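Local coordinates for protein putative endo-1,4-beta-xylanase (Bacteroides thetaiotaomicron VPI-5482, PDB 5MSX) that probably hydrolyses glycosidic bonds as a family 43 glycoside hydrolase, acting on arabinofuranosyl linkages of plant pectin, at residues Ala28-Met33 against Val66-Lys71; Gly44-Tyr49 against Ala313-Lys318. All blocks are in the same frame, centred on the assembly; numbering follows the deposited sequence.

Interaction 1: residues Ala28-Met33 against Val66-Lys71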
ATOM      1  N   ALA C  28       2.769  10.944 -37.344  1.00 20.06           N
ATOM      2  CA  ALA C  28       2.884  11.030 -35.883  1.00 19.40           C
ATOM      3  C   ALA C  28       2.027   9.947 -35.204  1.00 19.59           C
ATOM      4  O   ALA C  28       1.084   9.399 -35.817  1.00 19.08           O
ATOM      5  CB  ALA C  28       2.461  12.416 -35.424  1.00 18.71           C
ATOM      6  N   LEU C  29       2.327   9.637 -33.949  1.00 18.53           N
ATOM      7  CA  LEU C  29       1.583   8.604 -33.254  1.00 19.46           C
ATOM      8  C   LEU C  29       0.107   9.012 -33.045  1.00 19.93           C
ATOM      9  O   LEU C  29      -0.798   8.260 -33.371  1.00 18.61           O
ATOM     10  CB  LEU C  29       2.233   8.272 -31.915  1.00 20.05           C
ATOM     11  CG  LEU C  29       1.500   7.239 -31.052  1.00 20.66           C
ATOM     12  CD1 LEU C  29       1.432   5.918 -31.780  1.00 21.79           C
ATOM     13  CD2 LEU C  29       2.146   7.138 -29.693  1.00 20.64           C
ATOM     14  N   ILE C  30      -0.088  10.227 -32.558  1.00 21.08           N
ATOM     15  CA  ILE C  30      -1.391  10.746 -32.127  1.00 21.66           C
ATOM     16  C   ILE C  30      -1.774  11.887 -33.055  1.00 21.57           C
ATOM     17  O   ILE C  30      -0.886  12.626 -33.502  1.00 21.49           O
ATOM     18  CB  ILE C  30      -1.287  11.284 -30.688  1.00 21.91           C
ATOM     19  CG1 ILE C  30      -0.968  10.145 -29.714  1.00 24.60           C
ATOM     20  CG2 ILE C  30      -2.544  12.023 -30.233  1.00 22.17           C
ATOM     21  CD1 ILE C  30      -1.987   9.038 -29.662  1.00 24.22           C
ATOM     22  N   PRO C  31      -3.088  12.040 -33.356  1.00 21.56           N
ATOM     23  CA  PRO C  31      -3.580  13.183 -34.184  1.00 20.72           C
ATOM     24  C   PRO C  31      -3.841  14.416 -33.333  1.00 19.66           C
ATOM     25  O   PRO C  31      -4.966  14.859 -33.161  1.00 19.53           O
ATOM     26  CB  PRO C  31      -4.858  12.636 -34.827  1.00 21.24           C
ATOM     27  CG  PRO C  31      -5.327  11.582 -33.892  1.00 21.57           C
ATOM     28  CD  PRO C  31      -4.112  10.985 -33.227  1.00 20.75           C
ATOM     29  N   ASP C  32      -2.770  14.924 -32.765  1.00 18.52           N
ATOM     30  CA  ASP C  32      -2.790  16.130 -32.009  1.00 19.43           C
ATOM     31  C   ASP C  32      -1.318  16.510 -31.846  1.00 20.12           C
ATOM     32  O   ASP C  32      -0.420  15.764 -32.250  1.00 19.16           O
ATOM     33  CB  ASP C  32      -3.486  15.903 -30.645  1.00 20.72           C
ATOM     34  CG  ASP C  32      -3.975  17.201 -29.983  1.00 20.93           C
ATOM     35  OD1 ASP C  32      -3.761  18.297 -30.552  1.00 19.80           O
ATOM     36  OD2 ASP C  32      -4.523  17.130 -28.853  1.00 22.00           O
ATOM     37  N   MET C  33      -1.086  17.676 -31.288  1.00 20.21           N
ATOM     38  CA  MET C  33       0.223  18.089 -30.872  1.00 21.74           C
ATOM     39  C   MET C  33       0.411  17.673 -29.417  1.00 22.25           C
ATOM     40  O   MET C  33      -0.265  18.194 -28.524  1.00 22.45           O
ATOM     41  CB  MET C  33       0.373  19.600 -31.091  1.00 22.08           C
ATOM     42  CG  MET C  33       0.397  19.912 -32.586  1.00 22.48           C
ATOM     43  SD  MET C  33       0.612  21.641 -32.964  1.00 24.95           S
ATOM     44  CE  MET C  33       0.921  21.591 -34.731  1.00 23.97           C
ATOM     45  N   VAL C  66      -5.380  14.908 -20.844  1.00 28.17           N
ATOM     46  CA  VAL C  66      -6.160  13.863 -21.505  1.00 26.14           C
ATOM     47  C   VAL C  66      -5.279  12.621 -21.667  1.00 25.65           C
ATOM     48  O   VAL C  66      -4.038  12.718 -21.707  1.00 23.12           O
ATOM     49  CB  VAL C  66      -6.800  14.331 -22.849  1.00 26.52           C
ATOM     50  CG1 VAL C  66      -7.641  15.598 -22.630  1.00 26.47           C
ATOM     51  CG2 VAL C  66      -5.764  14.579 -23.930  1.00 25.85           C
ATOM     52  N   VAL C  67      -5.926  11.454 -21.700  1.00 24.21           N
ATOM     53  CA  VAL C  67      -5.237  10.202 -21.959  1.00 23.58           C
ATOM     54  C   VAL C  67      -5.794   9.605 -23.228  1.00 21.92           C
ATOM     55  O   VAL C  67      -6.984   9.385 -23.327  1.00 25.16           O
ATOM     56  CB  VAL C  67      -5.335   9.192 -20.782  1.00 24.55           C
ATOM     57  CG1 VAL C  67      -6.776   8.740 -20.504  1.00 25.65           C
ATOM     58  CG2 VAL C  67      -4.457   7.985 -21.070  1.00 24.13           C
ATOM     59  N   TRP C  68      -4.931   9.339 -24.197  1.00 19.95           N
ATOM     60  CA  TRP C  68      -5.332   8.675 -25.422  1.00 19.14           C
ATOM     61  C   TRP C  68      -5.156   7.177 -25.255  1.00 20.40           C
ATOM     62  O   TRP C  68      -4.193   6.735 -24.606  1.00 19.33           O
ATOM     63  CB  TRP C  68      -4.476   9.160 -26.579  1.00 19.11           C
ATOM     64  CG  TRP C  68      -4.618  10.583 -26.947  1.00 18.16           C
ATOM     65  CD1 TRP C  68      -4.077  11.657 -26.316  1.00 17.89           C
ATOM     66  CD2 TRP C  68      -5.336  11.095 -28.075  1.00 18.52           C
ATOM     67  NE1 TRP C  68      -4.439  12.810 -26.967  1.00 18.43           N
ATOM     68  CE2 TRP C  68      -5.198  12.486 -28.059  1.00 17.98           C
ATOM     69  CE3 TRP C  68      -6.100  10.506 -29.078  1.00 18.22           C
ATOM     70  CZ2 TRP C  68      -5.771  13.304 -29.031  1.00 18.71           C
ATOM     71  CZ3 TRP C  68      -6.659  11.316 -30.040  1.00 19.13           C
ATOM     72  CH2 TRP C  68      -6.499  12.697 -30.007  1.00 18.61           C
ATOM     73  N   LYS C  69      -6.085   6.406 -25.815  1.00 20.91           N
ATOM     74  CA  LYS C  69      -6.091   4.967 -25.718  1.00 22.59           C
ATOM     75  C   LYS C  69      -6.259   4.354 -27.087  1.00 23.31           C
ATOM     76  O   LYS C  69      -6.878   4.951 -27.979  1.00 24.30           O
ATOM     77  CB  LYS C  69      -7.263   4.471 -24.857  1.00 24.77           C
ATOM     78  CG  LYS C  69      -7.237   4.889 -23.399  1.00 26.86           C
ATOM     79  CD  LYS C  69      -8.600   4.687 -22.715  1.00 30.16           C
ATOM     80  CE  LYS C  69      -9.129   3.264 -22.855  1.00 32.07           C
ATOM     81  NZ  LYS C  69     -10.121   2.911 -21.798  1.00 34.31           N
ATOM     82  N   SER C  70      -5.763   3.131 -27.205  1.00 21.28           N
ATOM     83  CA  SER C  70      -5.771   2.377 -28.418  1.00 21.72           C
ATOM     84  C   SER C  70      -5.682   0.882 -28.135  1.00 24.35           C
ATOM     85  O   SER C  70      -4.867   0.438 -27.306  1.00 24.98           O
ATOM     86  CB  SER C  70      -4.547   2.754 -29.256  1.00 20.37           C
ATOM     87  OG  SER C  70      -4.555   2.055 -30.475  1.00 19.27           O
ATOM     88  N   LYS C  71      -6.453   0.092 -28.879  1.00 26.93           N
ATOM     89  CA  LYS C  71      -6.378  -1.358 -28.773  1.00 28.33           C
ATOM     90  C   LYS C  71      -5.251  -1.929 -29.610  1.00 27.66           C
ATOM     91  O   LYS C  71      -4.741  -3.015 -29.314  1.00 28.10           O
ATOM     92  CB  LYS C  71      -7.705  -1.979 -29.177  1.00 33.31           C
ATOM     93  CG  LYS C  71      -8.843  -1.543 -28.271  1.00 38.80           C
ATOM     94  CD  LYS C  71     -10.130  -2.308 -28.553  1.00 45.12           C
ATOM     95  CE  LYS C  71     -11.224  -1.938 -27.559  1.00 49.47           C
ATOM     96  NZ  LYS C  71     -11.907  -0.678 -27.965  1.00 56.42           N
TER
HETATM   97  O   HOH W   1      -4.123  15.663 -26.642  1.00 27.55           O
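A water joins Asp32 to Trp68: it donates to Asp32 OD2 at 2.7 Å and accepts the indole N-H, lying 2.9 Å from Trp68 NE1 at the edge of the ring and in its plane. No direct hydrogen bond links 28-33 with 66-71, so this water is the polar bridge across an otherwise apolar contact. The other carboxylate oxygen turns back to its own chain: Asp32 OD1 takes the N-H of Met33 at 2.8 Å, bent to 140° and met from above the carboxylate plane. With one oxygen on the water and the other on the backbone, the rotation of the carboxylate is fixed, its plane 62° from that of the indole.

Ile30 supplies the apolar half. Its CG2 is anti to the backbone N, and this methyl sits squarely over the six-membered ring of Trp68 as a CH-pi contact, 3.6 Å from Ile30 CG2 to the ring centroid. The other branch runs alongside the root of the indole, where Ile30 CD1 comes within 4.0 Å of Trp68 CB. Farther out, Pro31 CG reaches Trp68 CZ3 at 4.1 Å on an oblique crossing, and Asp32 CB comes to Trp68 CZ2 at 3.8 Å with its side chain at about a right angle to the indole. Pro31 is the centre of an inverse gamma turn, which reverses the chain between the residue over the ring and the one that holds the water.

Phe78 also meets the indole, and Pro31 packs on Trp454 of the calcium site. Segment 28-33 thus lies against one face and the outer end of a strand tryptophan, in a four-stranded antiparallel sheet consistent with a blade of the family 43 five-bladed beta-propeller, near its junction with the F5/8 type C domain.

Interaction 2: residues Gly44-Tyr49 against Ala313-Lys318. With EDO (1,2-ethanediol), chain B.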
ATOM      1  N   GLY C  44      -4.133  -5.093 -21.455  1.00 26.85           N
ATOM      2  CA  GLY C  44      -4.394  -5.301 -22.866  1.00 27.21           C
ATOM      3  C   GLY C  44      -4.733  -4.087 -23.736  1.00 27.31           C
ATOM      4  O   GLY C  44      -5.061  -4.266 -24.892  1.00 30.00           O
ATOM      5  N   VAL C  45      -4.618  -2.868 -23.219  1.00 26.97           N
ATOM      6  CA  VAL C  45      -4.892  -1.639 -23.994  1.00 24.93           C
ATOM      7  C   VAL C  45      -3.693  -0.671 -23.867  1.00 24.10           C
ATOM      8  O   VAL C  45      -3.134  -0.540 -22.786  1.00 21.10           O
ATOM      9  CB  VAL C  45      -6.168  -0.955 -23.447  1.00 25.43           C
ATOM     10  CG1 VAL C  45      -6.472   0.324 -24.202  1.00 26.61           C
ATOM     11  CG2 VAL C  45      -7.366  -1.915 -23.503  1.00 27.26           C
ATOM     12  N   PHE C  46      -3.331   0.040 -24.940  1.00 22.97           N
ATOM     13  CA  PHE C  46      -2.264   1.064 -24.845  1.00 22.45           C
ATOM     14  C   PHE C  46      -2.825   2.396 -24.389  1.00 21.80           C
ATOM     15  O   PHE C  46      -3.924   2.759 -24.769  1.00 21.82           O
ATOM     16  CB  PHE C  46      -1.505   1.226 -26.152  1.00 22.81           C
ATOM     17  CG  PHE C  46      -0.928  -0.077 -26.686  1.00 24.09           C
ATOM     18  CD1 PHE C  46       0.292  -0.550 -26.229  1.00 24.00           C
ATOM     19  CD2 PHE C  46      -1.612  -0.818 -27.647  1.00 24.00           C
ATOM     20  CE1 PHE C  46       0.821  -1.751 -26.702  1.00 25.13           C
ATOM     21  CE2 PHE C  46      -1.087  -2.004 -28.146  1.00 24.63           C
ATOM     22  CZ  PHE C  46       0.138  -2.480 -27.680  1.00 24.63           C
ATOM     23  N   TYR C  47      -2.083   3.072 -23.516  1.00 20.06           N
ATOM     24  CA  TYR C  47      -2.423   4.374 -22.997  1.00 21.03           C
ATOM     25  C   TYR C  47      -1.267   5.330 -23.303  1.00 21.73           C
ATOM     26  O   TYR C  47      -0.090   4.920 -23.222  1.00 19.43           O
ATOM     27  CB  TYR C  47      -2.591   4.303 -21.489  1.00 22.32           C
ATOM     28  CG  TYR C  47      -3.810   3.549 -21.042  1.00 24.52           C
ATOM     29  CD1 TYR C  47      -3.855   2.157 -21.091  1.00 24.65           C
ATOM     30  CD2 TYR C  47      -4.943   4.235 -20.582  1.00 26.37           C
ATOM     31  CE1 TYR C  47      -4.981   1.469 -20.682  1.00 25.62           C
ATOM     32  CE2 TYR C  47      -6.064   3.551 -20.152  1.00 27.11           C
ATOM     33  CZ  TYR C  47      -6.079   2.176 -20.226  1.00 26.41           C
ATOM     34  OH  TYR C  47      -7.203   1.540 -19.816  1.00 26.40           O
ATOM     35  N   CYS C  48      -1.610   6.582 -23.657  1.00 21.46           N
ATOM     36  CA  CYS C  48      -0.662   7.658 -23.851  1.00 20.94           C
ATOM     37  C   CYS C  48      -1.074   8.878 -23.034  1.00 20.94           C
ATOM     38  O   CYS C  48      -2.063   9.554 -23.341  1.00 22.08           O
ATOM     39  CB  CYS C  48      -0.523   8.005 -25.338  1.00 22.25           C
ATOM     40  SG  CYS C  48       0.655   9.368 -25.689  1.00 23.10           S
ATOM     41  N   TYR C  49      -0.313   9.127 -21.967  1.00 19.49           N
ATOM     42  CA  TYR C  49      -0.410  10.313 -21.165  1.00 19.72           C
ATOM     43  C   TYR C  49       0.694  11.282 -21.620  1.00 20.62           C
ATOM     44  O   TYR C  49       1.877  10.937 -21.609  1.00 22.38           O
ATOM     45  CB  TYR C  49      -0.145   9.953 -19.708  1.00 19.79           C
ATOM     46  CG  TYR C  49      -1.107   8.944 -19.088  1.00 19.99           C
ATOM     47  CD1 TYR C  49      -2.332   9.362 -18.532  1.00 20.39           C
ATOM     48  CD2 TYR C  49      -0.784   7.597 -18.995  1.00 19.11           C
ATOM     49  CE1 TYR C  49      -3.200   8.457 -17.930  1.00 19.38           C
ATOM     50  CE2 TYR C  49      -1.655   6.689 -18.400  1.00 19.22           C
ATOM     51  CZ  TYR C  49      -2.846   7.123 -17.852  1.00 19.34           C
ATOM     52  OH  TYR C  49      -3.706   6.218 -17.261  1.00 19.50           O
ATOM     53  N   ALA C 313       0.789  -1.603 -36.318  1.00 25.55           N
ATOM     54  CA  ALA C 313      -0.002  -2.211 -35.262  1.00 26.65           C
ATOM     55  C   ALA C 313       0.860  -3.132 -34.394  1.00 26.78           C
ATOM     56  O   ALA C 313       1.616  -3.944 -34.908  1.00 28.28           O
ATOM     57  CB  ALA C 313      -1.190  -2.995 -35.858  1.00 27.59           C
ATOM     58  N   LEU C 314       0.729  -3.004 -33.075  1.00 27.73           N
ATOM     59  CA  LEU C 314       1.436  -3.838 -32.121  1.00 28.35           C
ATOM     60  C   LEU C 314       0.530  -4.911 -31.526  1.00 33.91           C
ATOM     61  O   LEU C 314       0.975  -5.689 -30.687  1.00 38.88           O
ATOM     62  CB  LEU C 314       2.037  -2.970 -31.014  1.00 27.08           C
ATOM     63  CG  LEU C 314       3.042  -1.896 -31.484  1.00 25.83           C
ATOM     64  CD1 LEU C 314       3.725  -1.259 -30.283  1.00 24.75           C
ATOM     65  CD2 LEU C 314       4.064  -2.506 -32.440  1.00 25.01           C
ATOM     66  N   LYS C 315      -0.725  -4.955 -31.962  1.00 35.51           N
ATOM     67  CA  LYS C 315      -1.652  -6.021 -31.613  1.00 36.97           C
ATOM     68  C   LYS C 315      -2.619  -6.242 -32.778  1.00 36.98           C
ATOM     69  O   LYS C 315      -3.084  -5.268 -33.380  1.00 33.13           O
ATOM     70  CB  LYS C 315      -2.475  -5.626 -30.400  1.00 38.59           C
ATOM     71  CG  LYS C 315      -1.794  -5.772 -29.065  1.00 40.82           C
ATOM     72  CD  LYS C 315      -2.731  -5.237 -27.992  1.00 43.62           C
ATOM     73  CE  LYS C 315      -2.115  -5.248 -26.610  1.00 44.57           C
ATOM     74  NZ  LYS C 315      -1.788  -6.628 -26.189  1.00 44.60           N
ATOM     75  N   LYS C 316      -2.928  -7.508 -33.064  1.00 37.06           N
ATOM     76  CA  LYS C 316      -3.947  -7.877 -34.043  1.00 37.88           C
ATOM     77  C   LYS C 316      -5.304  -7.714 -33.392  1.00 41.84           C
ATOM     78  O   LYS C 316      -5.608  -8.453 -32.467  1.00 46.45           O
ATOM     79  CB  LYS C 316      -3.766  -9.330 -34.473  1.00 37.55           C
ATOM     80  N   VAL C 317      -6.099  -6.731 -33.827  1.00 43.50           N
ATOM     81  CA  VAL C 317      -7.524  -6.620 -33.436  1.00 46.56           C
ATOM     82  C   VAL C 317      -8.400  -6.453 -34.672  1.00 47.99           C
ATOM     83  O   VAL C 317      -7.938  -6.022 -35.725  1.00 48.57           O
ATOM     84  CB  VAL C 317      -7.834  -5.472 -32.436  1.00 47.85           C
ATOM     85  CG1 VAL C 317      -6.951  -5.573 -31.208  1.00 50.99           C
ATOM     86  CG2 VAL C 317      -7.708  -4.104 -33.084  1.00 48.58           C
ATOM     87  N   LYS C 318      -9.672  -6.802 -34.530  1.00 50.34           N
ATOM     88  CA  LYS C 318     -10.609  -6.728 -35.644  1.00 53.05           C
ATOM     89  C   LYS C 318     -10.994  -5.272 -35.801  1.00 50.92           C
ATOM     90  O   LYS C 318     -11.239  -4.565 -34.822  1.00 55.15           O
ATOM     91  CB  LYS C 318     -11.857  -7.598 -35.401  1.00 53.43           C
TER
HETATM   92  C1  EDO B 513       3.943  -7.061 -30.826  1.00 52.58           C
HETATM   93  O1  EDO B 513       3.735  -6.324 -29.602  1.00 49.67           O
HETATM   94  C2  EDO B 513       5.116  -6.450 -31.590  1.00 50.53           C
HETATM   95  O2  EDO B 513       6.035  -5.841 -30.655  1.00 46.25           O
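Lys315 starts with chi1 at -79° and runs extended through chi2 and chi3, which carries its methylenes along the ring of Phe46; the bend at chi4 (-62°) then turns only NZ away at the end. Phe46, for its part, holds CG beside its backbone N (chi1 -55°), and its CE2 and CZ end projects from strand 45-52 toward the loop segment 313-318. There the lysine chain crosses the outer end of the ring obliquely: Lys315 CD lies 3.6 Å from Phe46 CE2, and Lys315 CE lies 3.7 Å from Phe46 CZ.

The same ring end meets the neighbouring leucine near its backbone. Leu314 CB is 3.9 Å from Phe46 CZ, and the two side chains cross at about a right angle. Farther down the lysine, Lys315 CE packs at 3.5 Å from Gly44 O, just before the strand begins. Gly44 has a positive phi, a conformation that favours glycine.

No hydrogen bond joins 44-49 to 313-318. The lysine's charge is answered elsewhere, by a salt bridge from Lys315 NZ to Glu41 on the adjoining strand 37-42, so the chain is held at its far end while its methylenes pack on the phenylalanine. The Leu314 carbonyl accepts a hydrogen bond from a 1,2-ethanediol, probably left from crystallisation, with EDO O1 3.0 Å from Leu314 O; Tyr273 and Asn271 also bind that molecule.

Phe73 meets the Phe46 ring edge-to-face, and Trp76 also packs on that side chain. Away from the annotated sites, this is a partly buried join in which an irregular loop lies over the turn of the beta hairpin 37-42 and 45-52, within a four-stranded sheet consistent with a blade of the family's five-bladed beta-propeller.

In the fold
From the N terminus the chain passes through 28-33, forms strand 37-42, turns into 44-49, and then reaches 66-71, where interaction 1 closes a loop of 32 intervening residues. Interaction 2 closes much later, when the chain comes back at 313-318 after 263 intervening residues. Their segments alternate, so the two closures cross. They meet in one sheet: strands 45-52 and 67-70 are antiparallel neighbours, with Trp68 O and Ser70 O probably hydrogen-bonded to Cys48 N and Phe46 N, respectively. Interaction 1 ties this sheet to the segment leading into strand 34-35; interaction 2 ties it to the loop leading to strand 325-330, with Lys315 also packing on Lys71.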